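Local coordinates for protein endo-beta-1,2-glucanase (Talaromyces funiculosus, PDB 6IMV) that catalyses the hydrolysis of internal beta-1,2-glucosidic bonds in beta-1,2-glucan, as a fungal endo-acting glycoside hydrolase, at residues K43-Q46 with S50-S53; S84-L89 with L431-K436; L141-S146 with G163-E168; S385-V390 with V440-G445. One frame throughout, in Å; residues are numbered along the deposited sequence.

Overall arrangement
Contact 2 touches all three others. Its centre lies about 11 Å from that of contact 1, about 13 Å from contact 3 and about 12 Å from contact 4. Trp433 NE1 meets Ser50 O of contact 1 at 2.9 Å, a probable hydrogen bond. Leu85 O meets Asn441 ND2 of contact 4 at the same distance, 2.9 Å. Ser84 packs on Glu168 of contact 3. Contacts 1 and 3 also touch: Asn52 ND2 lies 2.9 Å from Ser146 O, a probable hydrogen bond. Contacts 2 and 3 reach bound glucose: Thr432 and Asp434 line one unit, while Trp143 and Asp165 bond another directly. Contacts 1 and 4 stand further back, with Phe44 and Phe387 each about 10 Å from a bound sugar.

Contact 1: residues K43-Q46 with S50-S53; sequences KFHQ and SYNS
Ser50 closes on Phe44 with both atoms of its side chain. Ser50 CB lies over the centre of the Phe44 ring, a CH-pi contact with 3.4 Å to the centroid. Ser50 CB is also 3.1 Å from Phe44 O. Ser50 OG donates to Phe44 O at 2.7 Å, from above the carbonyl plane rather than on a lone pair. Ser50 OG also lies 3.4 Å from His45 CA. The ring reaches Ser50 because Phe44 holds CG anti to its backbone N (chi1 179°). Elsewhere the ring meets Trp433 edge to face, and the side chain touches Lys436 and Val437. A serine in place of Phe44 would probably leave Ser50 CB without the face it rests on and open a gap beside Trp433. Backbone closure comes from Ser50 N, which donates to Gln46 O at 3.1 Å and nearly straight. Beyond it, Tyr51 CE1 sits over a face of the His45 ring, 3.5 Å from His45 CE1, with the two planes inclined at 31°. His45 NE2 is bonded to Tyr90. His45 is the centre of an inverse gamma turn, in the tight loop that leads from helix 30-41 into strand 51-52 of the antiparallel sheet.

Contact 2: residues S84-L89 with L431-K436; sequences SLQVML and LTWDSK. With BGC (beta-D-glucopyranose), chain I.
Two groups grip Thr432 OG1, one residue ahead of the Trp433 that packs on Leu85 and Gln86: the N-H of Ser435 and the Glu418 side chain. Thr432 OG1 accepts from Ser435 N at 3.2 Å, a bent bond of 148°. Thr432 is thus the N-cap of the helix that follows. Trp433, the first residue after the cap, turns its indole to helix 80-94. Gln86 CB lies over the six-membered ring of Trp433, 4.0 Å from its centroid. The extended Gln86 chain continues past the rim, with Gln86 CG 3.6 Å from Trp433 CH2. Its amide plane is 38° from the indole plane. Gln86 OE1 is hydrogen-bonded to Lys123 and Gln86 NE2 to Tyr90. Leu85 works the other end of the indole residue: Leu85 CD1 is 3.9 Å from Trp433 CB and 3.5 Å from Trp433 O. Asp434 is bound to Lys82 by a salt bridge, and Asp434 OD1 is 3.6 Å from O6 of the glucose (BGC, chain I). That sugar is hydrogen-bonded to Asp60 and Asn348. The joint lies between helix 80-94 and the start of helix 433-443, with strand 57-64 beside Gln86 and Trp433, and helix 163-182 against Val87 and Met88.

Contact 3: residues L141-S146 with G163-E168; sequences LPWFTS and GLDNGE. With BGC (beta-D-glucopyranose), chain D.
The extended chain at Leu141 runs past the first turn of helix 163-182, with Leu141 CA 6.8 Å from Asn166 CA. The Asn166 amide fits the backbone of Leu141 at two points. Asn166 OD1 accepts from Leu141 N at 3.0 Å, an almost straight bond of 173°. Asn166 ND2 donates to Leu141 O at 2.9 Å, and this oxygen lies close to the amide plane. ND2 also reaches Pro162 O, just ahead of the helix. With both ends held, the amide is unlikely to flip. A leucine in place of Asn166 would probably leave the buried N-H and C=O of Leu141 without these mates and free the loop to drift from the helix. Two residues after Leu141, Trp143 meets the same glucose (BGC, chain D) as Asp165, the neighbour of Asn166. Trp143 NE1 donates to glucose O4 at 3.0 Å, and the sugar oxygen lies at the indole edge, near its plane. Asp165 CG stands anti to the carbonyl carbon (chi1 -53°), which brings the carboxylate round to this sugar. Asp165 OD1 accepts from glucose O4 at 2.6 Å and Asp165 OD2 from glucose O3 at 2.8 Å. Ser81 also bonds Asp165 OD2. O4 thus accepts from Trp143 and donates to Asp165. One carboxylate spanning neighbouring hydroxyls fixes how the sugar ring is turned, consistent with a specific glucose-binding subsite.

Contact 4: residues S385-V390 with V440-G445; sequences SVFPTV and VNAILG
Helix 387-392 and the last turn of helix 433-443 pack closely at Phe387 and Ala442, where the two CA atoms are 5.5 Å apart. The small Ala442 side chain lets the backbones come this close. Ala442 CB is 3.4 Å from Phe387 O and 3.9 Å from Phe387 CB. The Phe387 ring turns its edge to that methyl. Phe387 CG lies between the backbone N and the carbonyl carbon (chi1 89°), and this folds the ring back over Pro388, whose CD sits 3.3 Å above one face. The Phe387 side chain also touches Leu310. Such helix-on-helix packing is consistent with the (alpha/alpha)6-barrel of this glycoside hydrolase family. One turn on from Phe387, Val390 points its CB at the other helix. Val390 CG1 meets Ala442 CB and Ile443 CG1, both at 4.1 Å. Val390 CG1 comes nearer to the backbone, 3.8 Å from Ala442 O. That oxygen has a polar partner of its own, since Gly445 N donates to Ala442 O at 3.0 Å. Gly445 has a positive phi of 89° and ends the helix in a Schellman motif. The flanks of the pair are lined by further helices. Ile443 reaches Ile34 and Leu38 of helix 30-41, and Val390 touches Met398 of helix 394-405. Asn441, next to Ala442, ties this helix to helix 80-94 through its side-chain amide.

Contact 1: residues K43-Q46 with S50-S53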
loop_
_atom_site.group_PDB
_atom_site.type_symbol
_atom_site.label_atom_id
_atom_site.label_comp_id
_atom_site.label_asym_id
_atom_site.label_seq_id
_atom_site.Cartn_x
_atom_site.Cartn_y
_atom_site.Cartn_z
ATOM N N LYS A 43 15.140 2.335 -9.151
ATOM C CA LYS A 43 16.389 2.738 -8.494
ATOM C C LYS A 43 16.217 2.796 -6.974
ATOM O O LYS A 43 17.212 2.760 -6.243
ATOM C CB LYS A 43 16.901 4.077 -9.036
ATOM C CG LYS A 43 17.263 4.068 -10.514
ATOM C CD LYS A 43 18.103 2.877 -10.911
ATOM C CE LYS A 43 18.672 2.988 -12.312
ATOM N NZ LYS A 43 19.104 1.658 -12.802
ATOM N N PHE A 44 14.967 2.884 -6.508
ATOM C CA PHE A 44 14.661 2.795 -5.077
ATOM C C PHE A 44 15.073 1.418 -4.541
ATOM O O PHE A 44 15.456 1.287 -3.365
ATOM C CB PHE A 44 13.177 3.068 -4.832
ATOM C CG PHE A 44 12.719 2.978 -3.397
ATOM C CD1 PHE A 44 13.322 3.737 -2.404
ATOM C CD2 PHE A 44 11.638 2.184 -3.048
ATOM C CE1 PHE A 44 12.874 3.683 -1.092
ATOM C CE2 PHE A 44 11.191 2.129 -1.735
ATOM C CZ PHE A 44 11.809 2.878 -0.761
ATOM N N HIS A 45 14.999 0.400 -5.412
ATOM C CA HIS A 45 15.261 -0.987 -5.032
ATOM C C HIS A 45 16.772 -1.235 -4.988
ATOM O O HIS A 45 17.340 -1.769 -5.943
ATOM C CB HIS A 45 14.561 -1.960 -5.990
ATOM C CG HIS A 45 14.590 -3.367 -5.504
ATOM N ND1 HIS A 45 15.624 -4.228 -5.805
ATOM C CD2 HIS A 45 13.739 -4.056 -4.716
ATOM C CE1 HIS A 45 15.397 -5.395 -5.239
ATOM N NE2 HIS A 45 14.242 -5.319 -4.571
ATOM N N GLN A 46 17.392 -0.840 -3.876
ATOM C CA GLN A 46 18.821 -1.017 -3.630
ATOM C C GLN A 46 19.038 -1.230 -2.127
ATOM O O GLN A 46 18.281 -0.716 -1.296
ATOM C CB GLN A 46 19.630 0.218 -4.043
ATOM C CG GLN A 46 19.553 0.562 -5.518
ATOM C CD GLN A 46 20.516 1.670 -5.883
ATOM O OE1 GLN A 46 21.726 1.505 -5.748
ATOM N NE2 GLN A 46 19.993 2.791 -6.369
ATOM N N SER A 50 16.111 0.894 0.285
ATOM C CA SER A 50 14.740 0.402 0.486
ATOM C C SER A 50 14.720 -0.951 1.209
ATOM O O SER A 50 13.673 -1.337 1.726
ATOM C CB SER A 50 13.996 0.299 -0.819
ATOM O OG SER A 50 14.579 -0.682 -1.669
ATOM N N TYR A 51 15.836 -1.694 1.198
ATOM C CA TYR A 51 15.879 -2.972 1.879
ATOM C C TYR A 51 17.312 -3.317 2.297
ATOM O O TYR A 51 18.281 -2.680 1.897
ATOM C CB TYR A 51 15.239 -4.063 1.015
ATOM C CG TYR A 51 16.074 -4.553 -0.143
ATOM C CD1 TYR A 51 16.247 -3.790 -1.290
ATOM C CD2 TYR A 51 16.666 -5.805 -0.101
ATOM C CE1 TYR A 51 16.993 -4.256 -2.361
ATOM C CE2 TYR A 51 17.435 -6.275 -1.152
ATOM C CZ TYR A 51 17.598 -5.497 -2.284
ATOM O OH TYR A 51 18.348 -5.989 -3.303
ATOM N N ASN A 52 17.399 -4.327 3.159
ATOM C CA ASN A 52 18.643 -4.910 3.627
ATOM C C ASN A 52 18.876 -6.192 2.819
ATOM O O ASN A 52 18.155 -7.143 2.991
ATOM C CB ASN A 52 18.553 -5.158 5.137
ATOM C CG ASN A 52 19.813 -5.732 5.752
ATOM O OD1 ASN A 52 20.627 -6.342 5.055
ATOM N ND2 ASN A 52 19.962 -5.562 7.058
ATOM N N SER A 53 19.871 -6.193 1.925
ATOM C CA SER A 53 20.140 -7.355 1.061
ATOM C C SER A 53 20.681 -8.542 1.870
ATOM O O SER A 53 20.607 -9.691 1.422
ATOM C CB SER A 53 21.070 -6.990 -0.055
ATOM O OG SER A 53 22.216 -6.352 0.465
#

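Contact 2: residues S84-L89 with L431-K436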
loop_
_atom_site.group_PDB
_atom_site.type_symbol
_atom_site.label_atom_id
_atom_site.label_comp_id
_atom_site.label_asym_id
_atom_site.label_seq_id
_atom_site.Cartn_x
_atom_site.Cartn_y
_atom_site.Cartn_z
ATOM N N SER A 84 4.395 -6.004 2.247
ATOM C CA SER A 84 3.326 -6.335 1.301
ATOM C C SER A 84 3.598 -5.686 -0.063
ATOM O O SER A 84 3.366 -6.324 -1.090
ATOM C CB SER A 84 1.953 -5.984 1.860
ATOM O OG SER A 84 1.653 -4.618 1.664
ATOM N N LEU A 85 4.150 -4.462 -0.072
ATOM C CA LEU A 85 4.435 -3.741 -1.317
ATOM C C LEU A 85 5.607 -4.399 -2.061
ATOM O O LEU A 85 5.565 -4.536 -3.285
ATOM C CB LEU A 85 4.702 -2.265 -1.021
ATOM C CG LEU A 85 3.491 -1.474 -0.515
ATOM C CD1 LEU A 85 3.895 -0.074 -0.070
ATOM C CD2 LEU A 85 2.397 -1.395 -1.572
ATOM N N GLN A 86 6.626 -4.818 -1.308
ATOM C CA GLN A 86 7.803 -5.474 -1.842
ATOM C C GLN A 86 7.415 -6.850 -2.405
ATOM O O GLN A 86 7.800 -7.211 -3.517
ATOM C CB GLN A 86 8.850 -5.581 -0.732
ATOM C CG GLN A 86 10.152 -6.245 -1.146
ATOM C CD GLN A 86 11.089 -6.404 0.026
ATOM O OE1 GLN A 86 10.679 -6.356 1.182
ATOM N NE2 GLN A 86 12.362 -6.605 -0.267
ATOM N N VAL A 87 6.618 -7.599 -1.641
ATOM C CA VAL A 87 6.222 -8.951 -2.025
ATOM C C VAL A 87 5.339 -8.899 -3.279
ATOM O O VAL A 87 5.528 -9.709 -4.196
ATOM C CB VAL A 87 5.568 -9.701 -0.847
ATOM C CG1 VAL A 87 4.832 -10.959 -1.295
ATOM C CG2 VAL A 87 6.604 -10.043 0.215
ATOM N N MET A 88 4.403 -7.946 -3.332
ATOM C CA MET A 88 3.524 -7.791 -4.497
ATOM C C MET A 88 4.367 -7.528 -5.753
ATOM O O MET A 88 4.109 -8.108 -6.811
ATOM C CB MET A 88 2.517 -6.649 -4.292
ATOM C CG MET A 88 1.335 -7.041 -3.443
ATOM S SD MET A 88 0.054 -5.757 -3.367
ATOM C CE MET A 88 0.737 -4.689 -2.111
ATOM N N LEU A 89 5.374 -6.654 -5.637
ATOM C CA LEU A 89 6.286 -6.354 -6.749
ATOM C C LEU A 89 6.974 -7.653 -7.191
ATOM O O LEU A 89 7.062 -7.933 -8.389
ATOM C CB LEU A 89 7.297 -5.303 -6.288
ATOM C CG LEU A 89 8.301 -4.757 -7.300
ATOM C CD1 LEU A 89 9.518 -5.648 -7.422
ATOM C CD2 LEU A 89 7.696 -4.498 -8.664
ATOM N N LEU A 431 12.294 9.045 0.836
ATOM C CA LEU A 431 11.732 7.963 0.041
ATOM C C LEU A 431 11.095 6.942 0.990
ATOM O O LEU A 431 11.732 6.561 1.958
ATOM C CB LEU A 431 12.844 7.279 -0.763
ATOM C CG LEU A 431 13.866 8.187 -1.440
ATOM C CD1 LEU A 431 15.048 7.360 -1.923
ATOM C CD2 LEU A 431 13.242 8.973 -2.587
ATOM N N THR A 432 9.871 6.484 0.693
ATOM C CA THR A 432 9.279 5.353 1.399
ATOM C C THR A 432 8.578 4.428 0.403
ATOM O O THR A 432 8.179 4.865 -0.677
ATOM C CB THR A 432 8.287 5.803 2.484
ATOM O OG1 THR A 432 7.175 6.439 1.855
ATOM C CG2 THR A 432 8.900 6.745 3.501
ATOM N N TRP A 433 8.426 3.152 0.788
ATOM C CA TRP A 433 7.645 2.183 0.010
ATOM C C TRP A 433 6.230 2.719 -0.200
ATOM O O TRP A 433 5.708 2.668 -1.324
ATOM C CB TRP A 433 7.595 0.804 0.683
ATOM C CG TRP A 433 8.896 0.074 0.647
ATOM C CD1 TRP A 433 9.920 0.199 1.535
ATOM C CD2 TRP A 433 9.331 -0.879 -0.340
ATOM N NE1 TRP A 433 10.954 -0.620 1.183
ATOM C CE2 TRP A 433 10.627 -1.294 0.036
ATOM C CE3 TRP A 433 8.755 -1.426 -1.491
ATOM C CZ2 TRP A 433 11.358 -2.221 -0.709
ATOM C CZ3 TRP A 433 9.480 -2.338 -2.226
ATOM C CH2 TRP A 433 10.765 -2.720 -1.845
ATOM N N ASP A 434 5.627 3.211 0.894
ATOM C CA ASP A 434 4.236 3.681 0.904
ATOM C C ASP A 434 4.020 4.780 -0.154
ATOM O O ASP A 434 2.999 4.760 -0.849
ATOM C CB ASP A 434 3.820 4.147 2.307
ATOM C CG ASP A 434 3.439 3.022 3.264
ATOM O OD1 ASP A 434 4.273 2.150 3.511
ATOM O OD2 ASP A 434 2.310 3.049 3.796
ATOM N N SER A 435 4.958 5.730 -0.281
ATOM C CA SER A 435 4.758 6.906 -1.167
ATOM C C SER A 435 5.215 6.642 -2.609
ATOM O O SER A 435 5.063 7.507 -3.455
ATOM C CB SER A 435 5.431 8.157 -0.621
ATOM O OG SER A 435 6.830 8.130 -0.833
ATOM N N LYS A 436 5.771 5.457 -2.891
ATOM C CA LYS A 436 6.422 5.220 -4.190
ATOM C C LYS A 436 5.962 3.908 -4.835
ATOM O O LYS A 436 5.605 3.885 -6.021
ATOM C CB LYS A 436 7.935 5.203 -3.999
ATOM C CG LYS A 436 8.550 6.549 -3.654
ATOM C CD LYS A 436 10.012 6.447 -3.266
ATOM C CE LYS A 436 10.916 5.990 -4.387
ATOM N NZ LYS A 436 10.776 6.869 -5.572
HETATM C C2 BGC I . 5.549 6.240 10.362
HETATM C C3 BGC I . 6.639 6.795 9.429
HETATM C C4 BGC I . 6.634 6.102 8.052
HETATM C C5 BGC I . 5.202 6.044 7.500
HETATM C C6 BGC I . 5.098 5.302 6.165
HETATM C C1 BGC I . 4.203 6.202 9.649
HETATM O O1 BGC I . 3.149 5.660 10.448
HETATM O O2 BGC I . 5.427 7.098 11.483
HETATM O O3 BGC I . 7.929 6.664 10.029
HETATM O O4 BGC I . 7.509 6.769 7.119
HETATM O O5 BGC I . 4.334 5.426 8.458
HETATM O O6 BGC I . 5.441 3.934 6.365
#

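Contact 3: residues L141-S146 with G163-E168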
loop_
_atom_site.group_PDB
_atom_site.type_symbol
_atom_site.label_atom_id
_atom_site.label_comp_id
_atom_site.label_asym_id
_atom_site.label_seq_id
_atom_site.Cartn_x
_atom_site.Cartn_y
_atom_site.Cartn_z
ATOM N N LEU A 141 4.090 -10.283 12.089
ATOM C CA LEU A 141 5.184 -9.339 12.286
ATOM C C LEU A 141 4.666 -8.068 12.953
ATOM O O LEU A 141 3.689 -7.468 12.501
ATOM C CB LEU A 141 5.820 -8.986 10.940
ATOM C CG LEU A 141 6.437 -10.140 10.153
ATOM C CD1 LEU A 141 6.974 -9.632 8.824
ATOM C CD2 LEU A 141 7.534 -10.834 10.948
ATOM N N PRO A 142 5.360 -7.576 14.001
ATOM C CA PRO A 142 5.129 -6.240 14.535
ATOM C C PRO A 142 5.859 -5.241 13.627
ATOM O O PRO A 142 6.429 -5.651 12.638
ATOM C CB PRO A 142 5.805 -6.327 15.904
ATOM C CG PRO A 142 7.011 -7.185 15.630
ATOM C CD PRO A 142 6.512 -8.225 14.645
ATOM N N TRP A 143 5.852 -3.959 13.979
ATOM C CA TRP A 143 6.879 -3.043 13.463
ATOM C C TRP A 143 8.236 -3.531 13.981
ATOM O O TRP A 143 8.356 -3.886 15.153
ATOM C CB TRP A 143 6.600 -1.598 13.880
ATOM C CG TRP A 143 5.469 -0.963 13.136
ATOM C CD1 TRP A 143 4.140 -1.235 13.274
ATOM C CD2 TRP A 143 5.564 0.068 12.137
ATOM N NE1 TRP A 143 3.405 -0.443 12.434
ATOM C CE2 TRP A 143 4.250 0.361 11.719
ATOM C CE3 TRP A 143 6.627 0.774 11.559
ATOM C CZ2 TRP A 143 3.974 1.313 10.740
ATOM C CZ3 TRP A 143 6.353 1.719 10.592
ATOM C CH2 TRP A 143 5.042 1.983 10.192
ATOM N N PHE A 144 9.227 -3.587 13.094
ATOM C CA PHE A 144 10.495 -4.255 13.372
ATOM C C PHE A 144 11.670 -3.387 12.913
ATOM O O PHE A 144 11.533 -2.544 12.032
ATOM C CB PHE A 144 10.559 -5.622 12.682
ATOM C CG PHE A 144 10.251 -5.612 11.206
ATOM C CD1 PHE A 144 11.207 -5.223 10.276
ATOM C CD2 PHE A 144 9.007 -6.008 10.743
ATOM C CE1 PHE A 144 10.913 -5.212 8.920
ATOM C CE2 PHE A 144 8.720 -6.016 9.386
ATOM C CZ PHE A 144 9.674 -5.617 8.474
ATOM N N THR A 145 12.828 -3.655 13.521
ATOM C CA THR A 145 14.108 -3.097 13.145
ATOM C C THR A 145 14.795 -4.106 12.223
ATOM O O THR A 145 14.963 -5.254 12.606
ATOM C CB THR A 145 14.951 -2.798 14.392
ATOM O OG1 THR A 145 14.235 -1.869 15.209
ATOM C CG2 THR A 145 16.323 -2.257 14.060
ATOM N N SER A 146 15.156 -3.674 11.017
ATOM C CA SER A 146 15.672 -4.578 9.979
ATOM C C SER A 146 17.144 -4.278 9.630
ATOM O O SER A 146 17.691 -4.892 8.710
ATOM C CB SER A 146 14.783 -4.529 8.753
ATOM O OG SER A 146 14.454 -3.188 8.431
ATOM N N GLY A 163 -3.059 -6.025 13.254
ATOM C CA GLY A 163 -3.767 -6.864 12.308
ATOM C C GLY A 163 -3.706 -6.307 10.887
ATOM O O GLY A 163 -3.545 -7.061 9.928
ATOM N N LEU A 164 -3.826 -4.980 10.755
ATOM C CA LEU A 164 -3.972 -4.351 9.438
ATOM C C LEU A 164 -2.763 -4.681 8.549
ATOM O O LEU A 164 -2.918 -5.177 7.433
ATOM C CB LEU A 164 -4.145 -2.844 9.613
ATOM C CG LEU A 164 -4.465 -2.056 8.342
ATOM C CD1 LEU A 164 -5.388 -0.889 8.666
ATOM C CD2 LEU A 164 -3.193 -1.556 7.666
ATOM N N ASP A 165 -1.563 -4.383 9.049
ATOM C CA ASP A 165 -0.343 -4.535 8.268
ATOM C C ASP A 165 -0.178 -6.000 7.853
ATOM O O ASP A 165 0.281 -6.288 6.754
ATOM C CB ASP A 165 0.887 -4.074 9.050
ATOM C CG ASP A 165 0.756 -2.675 9.606
ATOM O OD1 ASP A 165 -0.057 -2.503 10.525
ATOM O OD2 ASP A 165 1.463 -1.781 9.114
ATOM N N ASN A 166 -0.531 -6.913 8.765
ATOM C CA ASN A 166 -0.368 -8.344 8.539
ATOM C C ASN A 166 -1.374 -8.824 7.483
ATOM O O ASN A 166 -1.035 -9.664 6.641
ATOM C CB ASN A 166 -0.417 -9.124 9.860
ATOM C CG ASN A 166 0.922 -9.055 10.572
ATOM O OD1 ASN A 166 1.865 -9.739 10.184
ATOM N ND2 ASN A 166 1.039 -8.183 11.567
ATOM N N GLY A 167 -2.590 -8.270 7.509
ATOM C CA GLY A 167 -3.592 -8.583 6.480
ATOM C C GLY A 167 -3.063 -8.303 5.083
ATOM O O GLY A 167 -3.234 -9.113 4.154
ATOM N N GLU A 168 -2.389 -7.159 4.943
ATOM C CA GLU A 168 -1.786 -6.738 3.672
ATOM C C GLU A 168 -0.706 -7.738 3.239
ATOM O O GLU A 168 -0.695 -8.160 2.085
ATOM C CB GLU A 168 -1.231 -5.317 3.779
ATOM C CG GLU A 168 -2.315 -4.275 3.997
ATOM C CD GLU A 168 -1.834 -2.870 4.320
ATOM O OE1 GLU A 168 -0.694 -2.728 4.781
ATOM O OE2 GLU A 168 -2.605 -1.927 4.109
HETATM C C2 BGC D . -1.383 1.915 10.193
HETATM C C3 BGC D . -0.496 0.710 10.488
HETATM C C4 BGC D . -0.283 0.573 11.991
HETATM C C5 BGC D . -1.651 0.487 12.668
HETATM C C6 BGC D . -1.622 0.376 14.176
HETATM C C1 BGC D . -2.676 1.808 10.984
HETATM O O2 BGC D . -1.744 1.934 8.818
HETATM O O3 BGC D . 0.770 0.831 9.849
HETATM O O4 BGC D . 0.464 -0.604 12.253
HETATM O O5 BGC D . -2.414 1.647 12.367
HETATM O O6 BGC D . -0.958 1.500 14.706
#

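Contact 4: residues S385-V390 with V440-G445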
loop_
_atom_site.group_PDB
_atom_site.type_symbol
_atom_site.label_atom_id
_atom_site.label_comp_id
_atom_site.label_asym_id
_atom_site.label_seq_id
_atom_site.Cartn_x
_atom_site.Cartn_y
_atom_site.Cartn_z
ATOM N N SER A 385 -0.933 9.458 -3.946
ATOM C CA SER A 385 -2.369 9.745 -3.938
ATOM C C SER A 385 -3.053 9.281 -5.236
ATOM O O SER A 385 -4.258 9.043 -5.246
ATOM C CB SER A 385 -2.639 11.208 -3.691
ATOM O OG SER A 385 -2.141 12.014 -4.756
ATOM N N VAL A 386 -2.287 9.144 -6.320
ATOM C CA VAL A 386 -2.827 8.762 -7.631
ATOM C C VAL A 386 -3.026 7.240 -7.756
ATOM O O VAL A 386 -3.604 6.809 -8.742
ATOM C CB VAL A 386 -1.924 9.242 -8.784
ATOM C CG1 VAL A 386 -1.539 10.703 -8.643
ATOM C CG2 VAL A 386 -0.692 8.361 -8.943
ATOM N N PHE A 387 -2.525 6.421 -6.824
ATOM C CA PHE A 387 -2.507 4.968 -7.080
ATOM C C PHE A 387 -3.921 4.445 -7.356
ATOM O O PHE A 387 -4.090 3.669 -8.292
ATOM C CB PHE A 387 -1.726 4.193 -6.010
ATOM C CG PHE A 387 -2.495 3.726 -4.806
ATOM C CD1 PHE A 387 -3.368 2.654 -4.889
ATOM C CD2 PHE A 387 -2.302 4.326 -3.570
ATOM C CE1 PHE A 387 -4.063 2.219 -3.772
ATOM C CE2 PHE A 387 -3.002 3.893 -2.456
ATOM C CZ PHE A 387 -3.870 2.830 -2.554
ATOM N N PRO A 388 -4.990 4.854 -6.630
ATOM C CA PRO A 388 -6.330 4.333 -6.905
ATOM C C PRO A 388 -6.877 4.827 -8.256
ATOM O O PRO A 388 -7.640 4.120 -8.905
ATOM C CB PRO A 388 -7.215 4.856 -5.756
ATOM C CG PRO A 388 -6.246 5.431 -4.745
ATOM C CD PRO A 388 -4.998 5.807 -5.514
ATOM N N THR A 389 -6.470 6.036 -8.660
ATOM C CA THR A 389 -6.845 6.604 -9.945
ATOM C C THR A 389 -6.228 5.760 -11.072
ATOM O O THR A 389 -6.888 5.472 -12.077
ATOM C CB THR A 389 -6.414 8.071 -10.046
ATOM O OG1 THR A 389 -6.650 8.722 -8.796
ATOM C CG2 THR A 389 -7.129 8.803 -11.157
ATOM N N VAL A 390 -4.968 5.353 -10.881
ATOM C CA VAL A 390 -4.211 4.606 -11.880
ATOM C C VAL A 390 -4.953 3.305 -12.236
ATOM O O VAL A 390 -4.947 2.897 -13.398
ATOM C CB VAL A 390 -2.772 4.327 -11.405
ATOM C CG1 VAL A 390 -2.100 3.237 -12.233
ATOM C CG2 VAL A 390 -1.936 5.597 -11.405
ATOM N N VAL A 440 3.658 2.023 -8.024
ATOM C CA VAL A 440 4.234 0.986 -8.873
ATOM C C VAL A 440 3.273 -0.210 -8.922
ATOM O O VAL A 440 2.943 -0.694 -10.013
ATOM C CB VAL A 440 5.644 0.581 -8.413
ATOM C CG1 VAL A 440 6.137 -0.669 -9.141
ATOM C CG2 VAL A 440 6.624 1.733 -8.577
ATOM N N ASN A 441 2.799 -0.654 -7.753
ATOM C CA ASN A 441 1.929 -1.834 -7.668
ATOM C C ASN A 441 0.597 -1.570 -8.386
ATOM O O ASN A 441 0.035 -2.479 -8.992
ATOM C CB ASN A 441 1.765 -2.311 -6.223
ATOM C CG ASN A 441 2.871 -3.260 -5.822
ATOM O OD1 ASN A 441 3.103 -4.256 -6.508
ATOM N ND2 ASN A 441 3.567 -2.960 -4.732
ATOM N N ALA A 442 0.113 -0.323 -8.361
ATOM C CA ALA A 442 -1.092 0.051 -9.113
ATOM C C ALA A 442 -0.828 0.003 -10.634
ATOM O O ALA A 442 -1.664 -0.466 -11.394
ATOM C CB ALA A 442 -1.585 1.399 -8.660
ATOM N N ILE A 443 0.336 0.492 -11.070
ATOM C CA ILE A 443 0.739 0.448 -12.486
ATOM C C ILE A 443 0.762 -1.010 -12.978
ATOM O O ILE A 443 0.387 -1.267 -14.105
ATOM C CB ILE A 443 2.097 1.151 -12.692
ATOM C CG1 ILE A 443 1.955 2.673 -12.614
ATOM C CG2 ILE A 443 2.772 0.701 -13.983
ATOM C CD1 ILE A 443 3.266 3.418 -12.446
ATOM N N LEU A 444 1.167 -1.953 -12.116
ATOM C CA LEU A 444 1.263 -3.396 -12.463
ATOM C C LEU A 444 -0.100 -4.101 -12.355
ATOM O O LEU A 444 -0.192 -5.296 -12.620
ATOM C CB LEU A 444 2.283 -4.061 -11.531
ATOM C CG LEU A 444 3.720 -3.579 -11.700
ATOM C CD1 LEU A 444 4.614 -4.187 -10.637
ATOM C CD2 LEU A 444 4.242 -3.915 -13.093
ATOM N N GLY A 445 -1.138 -3.364 -11.948
ATOM C CA GLY A 445 -2.512 -3.833 -11.940
ATOM C C GLY A 445 -2.900 -4.520 -10.636
ATOM O O GLY A 445 -3.883 -5.251 -10.605
#